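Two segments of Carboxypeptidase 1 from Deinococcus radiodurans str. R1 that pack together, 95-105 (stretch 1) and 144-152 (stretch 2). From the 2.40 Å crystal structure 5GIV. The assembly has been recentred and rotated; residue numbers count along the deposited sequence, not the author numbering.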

ATOM      1  N   GLU A  95      11.945  28.156  -6.965  1.00 37.62           N
ATOM      2  CA  GLU A  95      11.796  29.036  -8.117  1.00 37.71           C
ATOM      3  C   GLU A  95      10.887  28.419  -9.175  1.00 37.73           C
ATOM      4  O   GLU A  95       9.886  29.024  -9.574  1.00 37.82           O
ATOM      5  CB  GLU A  95      13.172  29.350  -8.703  1.00 37.72           C
ATOM      6  CG  GLU A  95      13.142  30.104 -10.023  1.00 37.80           C
ATOM      7  CD  GLU A  95      12.580  31.497  -9.877  1.00 37.94           C
ATOM      8  OE1 GLU A  95      12.579  32.013  -8.734  1.00 37.96           O
ATOM      9  OE2 GLU A  95      12.161  32.083 -10.900  1.00 38.02           O
ATOM     10  N   LYS A  96      11.196  27.196  -9.617  1.00 37.59           N
ATOM     11  CA  LYS A  96      10.390  26.586 -10.676  1.00 37.60           C
ATOM     12  C   LYS A  96       8.979  26.269 -10.196  1.00 37.62           C
ATOM     13  O   LYS A  96       8.019  26.395 -10.963  1.00 37.67           O
ATOM     14  CB  LYS A  96      11.074  25.338 -11.243  1.00 37.55           C
ATOM     15  CG  LYS A  96      11.535  24.320 -10.236  1.00 37.49           C
ATOM     16  CD  LYS A  96      12.440  23.297 -10.911  1.00 37.46           C
ATOM     17  CE  LYS A  96      13.712  23.931 -11.474  1.00 37.48           C
ATOM     18  NZ  LYS A  96      14.525  22.913 -12.224  1.00 37.48           N
ATOM     19  N   ALA A  97       8.826  25.868  -8.930  1.00 31.50           N
ATOM     20  CA  ALA A  97       7.498  25.495  -8.450  1.00 31.52           C
ATOM     21  C   ALA A  97       6.565  26.697  -8.409  1.00 31.65           C
ATOM     22  O   ALA A  97       5.358  26.547  -8.634  1.00 31.71           O
ATOM     23  CB  ALA A  97       7.592  24.851  -7.071  1.00 31.46           C
ATOM     24  N   THR A  98       7.101  27.895  -8.144  1.00 26.86           N
ATOM     25  CA  THR A  98       6.280  29.098  -8.111  1.00 26.97           C
ATOM     26  C   THR A  98       6.232  29.803  -9.456  1.00 27.04           C
ATOM     27  O   THR A  98       5.351  30.641  -9.671  1.00 27.17           O
ATOM     28  CB  THR A  98       6.800  30.097  -7.059  1.00 26.99           C
ATOM     29  OG1 THR A  98       8.157  30.476  -7.358  1.00 26.92           O
ATOM     30  CG2 THR A  98       6.734  29.495  -5.667  1.00 26.95           C
ATOM     31  N   ARG A  99       7.137  29.464 -10.372  1.00 29.27           N
ATOM     32  CA  ARG A  99       7.142  30.107 -11.679  1.00 29.33           C
ATOM     33  C   ARG A  99       5.856  29.802 -12.435  1.00 29.39           C
ATOM     34  O   ARG A  99       5.336  30.653 -13.165  1.00 29.50           O
ATOM     35  CB  ARG A  99       8.353  29.642 -12.487  1.00 29.24           C
ATOM     36  CG  ARG A  99       8.530  30.374 -13.809  1.00 29.30           C
ATOM     37  CD  ARG A  99       9.226  31.718 -13.591  1.00 29.36           C
ATOM     38  NE  ARG A  99      10.613  31.517 -13.169  1.00 29.29           N
ATOM     39  CZ  ARG A  99      11.639  31.369 -14.004  1.00 29.26           C
ATOM     40  NH1 ARG A  99      11.454  31.407 -15.317  1.00 29.31           N
ATOM     41  NH2 ARG A  99      12.859  31.177 -13.526  1.00 29.22           N
ATOM     42  N   ILE A 100       5.348  28.582 -12.303  1.00 34.31           N
ATOM     43  CA  ILE A 100       4.183  28.135 -13.057  1.00 34.34           C
ATOM     44  C   ILE A 100       2.945  28.381 -12.201  1.00 34.42           C
ATOM     45  O   ILE A 100       2.878  27.869 -11.071  1.00 34.37           O
ATOM     46  CB  ILE A 100       4.299  26.657 -13.452  1.00 34.24           C
ATOM     47  CG1 ILE A 100       5.621  26.420 -14.188  1.00 34.19           C
ATOM     48  CG2 ILE A 100       3.100  26.231 -14.303  1.00 34.28           C
ATOM     49  CD1 ILE A 100       5.875  24.972 -14.531  1.00 34.10           C
ATOM     50  N   PRO A 101       1.965  29.136 -12.688  1.00 25.46           N
ATOM     51  CA  PRO A 101       0.763  29.409 -11.891  1.00 25.57           C
ATOM     52  C   PRO A 101       0.054  28.130 -11.472  1.00 25.54           C
ATOM     53  O   PRO A 101      -0.038  27.170 -12.243  1.00 25.46           O
ATOM     54  CB  PRO A 101      -0.110  30.243 -12.841  1.00 25.69           C
ATOM     55  CG  PRO A 101       0.834  30.819 -13.835  1.00 25.68           C
ATOM     56  CD  PRO A 101       1.933  29.811 -13.999  1.00 25.52           C
ATOM     57  N   ALA A 102      -0.461  28.131 -10.237  1.00 37.60           N
ATOM     58  CA  ALA A 102      -1.175  26.964  -9.721  1.00 37.57           C
ATOM     59  C   ALA A 102      -2.364  26.600 -10.606  1.00 37.64           C
ATOM     60  O   ALA A 102      -2.672  25.416 -10.789  1.00 37.57           O
ATOM     61  CB  ALA A 102      -1.638  27.216  -8.288  1.00 37.63           C
ATOM     62  N   GLU A 103      -3.049  27.601 -11.161  1.00 55.19           N
ATOM     63  CA  GLU A 103      -4.135  27.315 -12.092  1.00 55.26           C
ATOM     64  C   GLU A 103      -3.653  26.425 -13.229  1.00 55.12           C
ATOM     65  O   GLU A 103      -4.280  25.412 -13.561  1.00 55.08           O
ATOM     66  CB  GLU A 103      -4.709  28.618 -12.647  1.00 55.45           C
ATOM     67  CG  GLU A 103      -6.154  28.853 -12.278  1.00 55.64           C
ATOM     68  CD  GLU A 103      -7.003  27.601 -12.430  1.00 55.62           C
ATOM     69  OE1 GLU A 103      -7.189  26.876 -11.421  1.00 55.59           O
ATOM     70  OE2 GLU A 103      -7.471  27.333 -13.562  1.00 55.64           O
ATOM     71  N   PHE A 104      -2.528  26.799 -13.837  1.00 25.19           N
ATOM     72  CA  PHE A 104      -1.991  26.047 -14.965  1.00 25.06           C
ATOM     73  C   PHE A 104      -1.555  24.648 -14.545  1.00 24.93           C
ATOM     74  O   PHE A 104      -1.686  23.695 -15.316  1.00 24.88           O
ATOM     75  CB  PHE A 104      -0.823  26.804 -15.590  1.00 25.03           C
ATOM     76  CG  PHE A 104      -0.267  26.145 -16.806  1.00 24.94           C
ATOM     77  CD1 PHE A 104      -0.808  26.413 -18.054  1.00 25.00           C
ATOM     78  CD2 PHE A 104       0.785  25.257 -16.711  1.00 24.81           C
ATOM     79  CE1 PHE A 104      -0.307  25.816 -19.183  1.00 24.94           C
ATOM     80  CE2 PHE A 104       1.288  24.652 -17.837  1.00 24.76           C
ATOM     81  CZ  PHE A 104       0.742  24.930 -19.075  1.00 24.82           C
ATOM     82  N   VAL A 105      -1.000  24.510 -13.341  1.00 24.91           N
ATOM     83  CA  VAL A 105      -0.602  23.188 -12.866  1.00 24.81           C
ATOM     84  C   VAL A 105      -1.802  22.252 -12.859  1.00 24.83           C
ATOM     85  O   VAL A 105      -1.727  21.111 -13.326  1.00 24.76           O
ATOM     86  CB  VAL A 105       0.030  23.290 -11.466  1.00 24.77           C
ATOM     87  CG1 VAL A 105       0.368  21.896 -10.924  1.00 24.66           C
ATOM     88  CG2 VAL A 105       1.248  24.200 -11.494  1.00 24.74           C
ATOM     89  N   GLN A 144       3.098  26.131 -23.729  1.00 33.35           N
ATOM     90  CA  GLN A 144       2.758  27.138 -22.734  1.00 33.42           C
ATOM     91  C   GLN A 144       3.566  26.952 -21.455  1.00 33.35           C
ATOM     92  O   GLN A 144       4.084  27.924 -20.889  1.00 33.38           O
ATOM     93  CB  GLN A 144       1.264  27.083 -22.427  1.00 33.48           C
ATOM     94  CG  GLN A 144       0.823  28.165 -21.480  1.00 33.59           C
ATOM     95  CD  GLN A 144      -0.676  28.273 -21.385  1.00 33.70           C
ATOM     96  OE1 GLN A 144      -1.406  27.765 -22.248  1.00 33.72           O
ATOM     97  NE2 GLN A 144      -1.150  28.972 -20.354  1.00 33.78           N
ATOM     98  N   ALA A 145       3.692  25.708 -20.985  1.00 26.93           N
ATOM     99  CA  ALA A 145       4.473  25.468 -19.779  1.00 26.85           C
ATOM    100  C   ALA A 145       5.909  25.930 -19.968  1.00 26.85           C
ATOM    101  O   ALA A 145       6.481  26.582 -19.089  1.00 26.86           O
ATOM    102  CB  ALA A 145       4.430  23.986 -19.406  1.00 26.76           C
ATOM    103  N   ALA A 146       6.500  25.625 -21.119  1.00 28.13           N
ATOM    104  CA  ALA A 146       7.870  26.045 -21.364  1.00 28.15           C
ATOM    105  C   ALA A 146       7.987  27.560 -21.436  1.00 28.25           C
ATOM    106  O   ALA A 146       9.035  28.114 -21.088  1.00 28.27           O
ATOM    107  CB  ALA A 146       8.390  25.407 -22.652  1.00 28.15           C
ATOM    108  N   SER A 147       6.926  28.248 -21.867  1.00 32.97           N
ATOM    109  CA  SER A 147       7.003  29.699 -22.001  1.00 33.07           C
ATOM    110  C   SER A 147       7.124  30.401 -20.655  1.00 33.06           C
ATOM    111  O   SER A 147       7.547  31.557 -20.616  1.00 33.14           O
ATOM    112  CB  SER A 147       5.792  30.234 -22.771  1.00 33.16           C
ATOM    113  OG  SER A 147       4.606  30.131 -22.011  1.00 33.17           O
ATOM    114  N   TYR A 148       6.769  29.736 -19.552  1.00 34.10           N
ATOM    115  CA  TYR A 148       7.014  30.315 -18.237  1.00 34.10           C
ATOM    116  C   TYR A 148       8.491  30.343 -17.876  1.00 34.05           C
ATOM    117  O   TYR A 148       8.841  30.901 -16.829  1.00 34.05           O
ATOM    118  CB  TYR A 148       6.254  29.553 -17.151  1.00 34.06           C
ATOM    119  CG  TYR A 148       4.761  29.711 -17.229  1.00 34.15           C
ATOM    120  CD1 TYR A 148       4.156  30.932 -16.951  1.00 34.27           C
ATOM    121  CD2 TYR A 148       3.949  28.639 -17.574  1.00 34.11           C
ATOM    122  CE1 TYR A 148       2.783  31.079 -17.026  1.00 34.37           C
ATOM    123  CE2 TYR A 148       2.577  28.775 -17.648  1.00 34.19           C
ATOM    124  CZ  TYR A 148       2.001  29.993 -17.374  1.00 34.32           C
ATOM    125  OH  TYR A 148       0.637  30.124 -17.447  1.00 34.42           O
ATOM    126  N   PHE A 149       9.355  29.754 -18.700  1.00 20.69           N
ATOM    127  CA  PHE A 149      10.799  29.728 -18.467  1.00 20.65           C
ATOM    128  C   PHE A 149      11.505  30.277 -19.699  1.00 20.74           C
ATOM    129  O   PHE A 149      12.156  29.538 -20.451  1.00 20.72           O
ATOM    130  CB  PHE A 149      11.260  28.311 -18.115  1.00 20.53           C
ATOM    131  CG  PHE A 149      10.659  27.800 -16.835  1.00 20.46           C
ATOM    132  CD1 PHE A 149       9.375  27.268 -16.818  1.00 20.45           C
ATOM    133  CD2 PHE A 149      11.366  27.872 -15.643  1.00 20.41           C
ATOM    134  CE1 PHE A 149       8.807  26.816 -15.638  1.00 20.40           C
ATOM    135  CE2 PHE A 149      10.809  27.414 -14.461  1.00 20.36           C
ATOM    136  CZ  PHE A 149       9.530  26.885 -14.459  1.00 20.36           C
ATOM    137  N   PRO A 150      11.382  31.588 -19.941  1.00 31.93           N
ATOM    138  CA  PRO A 150      11.995  32.183 -21.139  1.00 32.01           C
ATOM    139  C   PRO A 150      13.508  32.099 -21.167  1.00 32.00           C
ATOM    140  O   PRO A 150      14.091  32.318 -22.237  1.00 32.07           O
ATOM    141  CB  PRO A 150      11.525  33.639 -21.082  1.00 32.11           C
ATOM    142  CG  PRO A 150      11.269  33.885 -19.636  1.00 32.06           C
ATOM    143  CD  PRO A 150      10.741  32.601 -19.085  1.00 31.97           C
ATOM    144  N   GLU A 151      14.171  31.782 -20.052  1.00 29.91           N
ATOM    145  CA  GLU A 151      15.618  31.585 -20.125  1.00 29.92           C
ATOM    146  C   GLU A 151      16.007  30.468 -21.080  1.00 29.92           C
ATOM    147  O   GLU A 151      17.181  30.373 -21.442  1.00 29.98           O
ATOM    148  CB  GLU A 151      16.193  31.319 -18.735  1.00 29.84           C
ATOM    149  CG  GLU A 151      15.462  30.249 -17.964  1.00 29.75           C
ATOM    150  CD  GLU A 151      14.276  30.831 -17.232  1.00 29.76           C
ATOM    151  OE1 GLU A 151      14.177  30.676 -15.996  1.00 29.71           O
ATOM    152  OE2 GLU A 151      13.450  31.476 -17.911  1.00 29.84           O
ATOM    153  N   PHE A 152      15.064  29.629 -21.504  1.00 25.60           N
ATOM    154  CA  PHE A 152      15.307  28.644 -22.562  1.00 25.62           C
ATOM    155  C   PHE A 152      14.639  29.179 -23.820  1.00 25.70           C
ATOM    156  O   PHE A 152      13.414  29.114 -23.960  1.00 25.68           O
ATOM    157  CB  PHE A 152      14.777  27.262 -22.182  1.00 25.51           C
ATOM    158  CG  PHE A 152      15.362  26.723 -20.919  1.00 25.42           C
ATOM    159  CD1 PHE A 152      16.587  26.067 -20.936  1.00 25.42           C
ATOM    160  CD2 PHE A 152      14.702  26.884 -19.710  1.00 25.34           C
ATOM    161  CE1 PHE A 152      17.143  25.574 -19.769  1.00 25.35           C
ATOM    162  CE2 PHE A 152      15.252  26.396 -18.540  1.00 25.27           C
ATOM    163  CZ  PHE A 152      16.476  25.735 -18.569  1.00 25.26           C
TER

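This contact, between two segments of one chain that each break out of a helix, illustrates a common principle of tertiary packing: an aromatic and aliphatic seam is fastened by one buttressed arginine. The backbones come closest where helical order lapses, with Ile 100 CA 6.3 Å from Tyr 148 CA. Ile 100 is the first residue to leave its helix, and Pro 101 occupies the N-cap position of the next one, which begins at Ala 102; in the partner stretch, the chain passes from a helix through Tyr 148 into a type I turn spanning Phe 149 to Phe 152.

The CA-to-CB bond of Tyr 148 points toward stretch 1, and its ring is used on more than one surface. Pro 101 CD lies over one face, 3.6 Å from the centroid of the Tyr 148 ring, a CH-pi contact suited to the slightly polarised hydrogens beside a proline nitrogen. The edge of Tyr 148 meets the face of Phe 104, with centroids 5.4 Å apart and planes at 69°, so that ring hydrogens approach pi electrons. Phe 104 also packs through CE2 against Ala 145 CB at 3.6 Å.

Phe 149 receives Ile 100 at its edge, Ile 100 CG1 to Phe 149 CE1 being 3.5 Å, while Arg 99 CG sits over its face, 3.9 Å from the centroid.

Arg 99 thus combines both kinds of chemistry. Its aliphatic portion covers an aromatic ring, and the guanidinium forms a salt bridge with Glu 151, Arg 99 NH2 to Glu 151 OE1 being 2.8 Å; Arg 99 NH1 also donates to Glu 151 OE1 at 2.9 Å and to the backbone Tyr 148 O at 3.1 Å. Within its own stretch, Glu 95 OE2 accepts from Arg 99 NE at 2.8 Å in a second salt bridge. The guanidinium thus meets two carboxylates, one from each stretch.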